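Local coordinates for DUF5012 domain-containing protein (Bacteroides thetaiotaomicron, PDB 5FQ8) that is a lipoprotein of unknown function, probably anchored in the outer membrane, that joins an Ig-like domain to a C-terminal beta-rich domain, at residues P62-L67 with T84-D89. Residues are numbered along the deposited sequence; the frame is centred on the assembly and turned at random.
Sequences PGIYNL and TVYVAD
Residues 63-67 and 84-87 run antiparallel as the two arms of a hairpin, with their axes 4.8 Å apart at closest approach. The register is fixed at the pair Tyr65 and Val85, whose backbones exchange two hydrogen bonds: Tyr65 N donates to Val85 O over 2.9 Å, and Val85 N returns an almost straight bond (173°) to Tyr65 O. Further along, Val87 N also donates to Gly63 O at 3.1 Å, a more bent bond.

The close packing is apolar and lies on the face of Tyr65, Val85 and Val87. With CG of Tyr65 anti to its carbonyl carbon (chi1 -64°), the ring leans back along its strand and crosses Val87 obliquely, so that CG2 of Val87 meets the ring edge at CE2, 3.6 Å away. The phenol OH is tied to the backbone O of Thr61, the residue before Pro62, which helps hold the ring in this pose. CD1 of Leu67 and CG2 of Val85 continue this face at 4.0 Å, and Val57 and Phe33 cover Val85.

On the reverse face, Ile64 lies alongside Tyr86 and sets its CG2 3.7 Å from ring atom CE2. Phe124 and Tyr132 of the C-terminal domain close over this end. Packing thins toward Asn66, an exposed residue whose side chain runs beside that of Thr84; the OG1 of Thr84 gives its OD1 only a weak hydrogen bond of 3.3 Å.

Strand 24-27 pairs in parallel with the outer side of strand 78-87, making the hairpin the centre of a four-stranded mixed sheet, as expected for the beta-sandwich of an Ig-like domain, here abutting the C-terminal domain.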
loop_
_atom_site.group_PDB
_atom_site.type_symbol
_atom_site.label_atom_id
_atom_site.label_comp_id
_atom_site.label_asym_id
_atom_site.label_seq_id
_atom_site.Cartn_x
_atom_site.Cartn_y
_atom_site.Cartn_z
ATOM N N PRO G 62 -70.542 23.951 27.123
ATOM C CA PRO G 62 -69.144 24.387 27.161
ATOM C C PRO G 62 -68.263 23.395 27.901
ATOM O O PRO G 62 -68.706 22.698 28.815
ATOM C CB PRO G 62 -69.217 25.727 27.895
ATOM C CG PRO G 62 -70.588 26.229 27.600
ATOM C CD PRO G 62 -71.466 25.015 27.545
ATOM N N GLY G 63 -67.010 23.323 27.478
ATOM C CA GLY G 63 -66.042 22.456 28.114
ATOM C C GLY G 63 -64.966 22.027 27.132
ATOM O O GLY G 63 -64.799 22.618 26.069
ATOM N N ILE G 64 -64.240 20.982 27.525
ATOM C CA ILE G 64 -63.157 20.414 26.732
ATOM C C ILE G 64 -63.564 19.023 26.274
ATOM O O ILE G 64 -63.937 18.173 27.093
ATOM C CB ILE G 64 -61.846 20.352 27.526
ATOM C CG1 ILE G 64 -61.515 21.714 28.122
ATOM C CG2 ILE G 64 -60.721 19.893 26.630
ATOM C CD1 ILE G 64 -60.223 21.718 28.902
ATOM N N TYR G 65 -63.469 18.785 24.969
ATOM C CA TYR G 65 -63.831 17.512 24.368
ATOM C C TYR G 65 -62.634 16.979 23.606
ATOM O O TYR G 65 -62.093 17.670 22.737
ATOM C CB TYR G 65 -65.038 17.670 23.448
ATOM C CG TYR G 65 -66.278 18.089 24.179
ATOM C CD1 TYR G 65 -67.069 17.157 24.833
ATOM C CD2 TYR G 65 -66.647 19.419 24.241
ATOM C CE1 TYR G 65 -68.200 17.535 25.512
ATOM C CE2 TYR G 65 -67.779 19.809 24.921
ATOM C CZ TYR G 65 -68.550 18.864 25.554
ATOM O OH TYR G 65 -69.676 19.254 26.232
ATOM N N ASN G 66 -62.219 15.758 23.938
ATOM C CA ASN G 66 -61.109 15.086 23.274
ATOM C C ASN G 66 -61.634 13.988 22.359
ATOM O O ASN G 66 -62.453 13.165 22.779
ATOM C CB ASN G 66 -60.146 14.482 24.293
ATOM C CG ASN G 66 -59.393 15.526 25.064
ATOM O OD1 ASN G 66 -58.292 15.909 24.689
ATOM N ND2 ASN G 66 -59.981 15.994 26.154
ATOM N N LEU G 67 -61.153 13.975 21.120
ATOM C CA LEU G 67 -61.472 12.939 20.149
ATOM C C LEU G 67 -60.200 12.185 19.817
ATOM O O LEU G 67 -59.164 12.800 19.562
ATOM C CB LEU G 67 -62.070 13.536 18.885
ATOM C CG LEU G 67 -63.302 14.417 19.019
ATOM C CD1 LEU G 67 -63.217 15.545 18.022
ATOM C CD2 LEU G 67 -64.540 13.605 18.769
ATOM N N THR G 84 -58.340 17.944 19.927
ATOM C CA THR G 84 -59.011 18.512 21.088
ATOM C C THR G 84 -59.890 19.680 20.670
ATOM O O THR G 84 -59.408 20.621 20.035
ATOM C CB THR G 84 -57.991 18.986 22.115
ATOM O OG1 THR G 84 -57.049 17.942 22.368
ATOM C CG2 THR G 84 -58.692 19.351 23.396
ATOM N N VAL G 85 -61.164 19.633 21.043
ATOM C CA VAL G 85 -62.132 20.651 20.662
ATOM C C VAL G 85 -62.617 21.351 21.917
ATOM O O VAL G 85 -63.040 20.689 22.869
ATOM C CB VAL G 85 -63.312 20.044 19.886
ATOM C CG1 VAL G 85 -64.365 21.086 19.639
ATOM C CG2 VAL G 85 -62.832 19.479 18.582
ATOM N N TYR G 86 -62.564 22.683 21.914
ATOM C CA TYR G 86 -62.963 23.511 23.043
ATOM C C TYR G 86 -64.207 24.323 22.702
ATOM O O TYR G 86 -64.382 24.778 21.570
ATOM C CB TYR G 86 -61.841 24.465 23.452
ATOM C CG TYR G 86 -60.512 23.818 23.756
ATOM C CD1 TYR G 86 -59.596 23.564 22.746
ATOM C CD2 TYR G 86 -60.156 23.495 25.057
ATOM C CE1 TYR G 86 -58.370 22.990 23.018
ATOM C CE2 TYR G 86 -58.933 22.921 25.340
ATOM C CZ TYR G 86 -58.046 22.670 24.316
ATOM O OH TYR G 86 -56.828 22.099 24.585
ATOM N N VAL G 87 -65.061 24.530 23.702
ATOM C CA VAL G 87 -66.353 25.183 23.518
ATOM C C VAL G 87 -66.437 26.406 24.423
ATOM O O VAL G 87 -66.147 26.317 25.621
ATOM C CB VAL G 87 -67.513 24.214 23.807
ATOM C CG1 VAL G 87 -68.822 24.827 23.381
ATOM C CG2 VAL G 87 -67.294 22.922 23.084
ATOM N N ALA G 88 -66.868 27.537 23.859
ATOM C CA ALA G 88 -66.957 28.788 24.603
ATOM C C ALA G 88 -68.274 28.870 25.370
ATOM O O ALA G 88 -69.045 27.913 25.437
ATOM C CB ALA G 88 -66.786 29.969 23.659
ATOM N N ASP G 89 -68.548 30.030 25.962
ATOM C CA ASP G 89 -69.710 30.216 26.813
ATOM C C ASP G 89 -70.816 31.036 26.172
ATOM O O ASP G 89 -71.906 31.121 26.755
ATOM C CB ASP G 89 -69.290 30.895 28.125
ATOM C CG ASP G 89 -70.413 30.958 29.147
ATOM O OD1 ASP G 89 -70.590 29.976 29.889
ATOM O OD2 ASP G 89 -71.114 31.988 29.199
#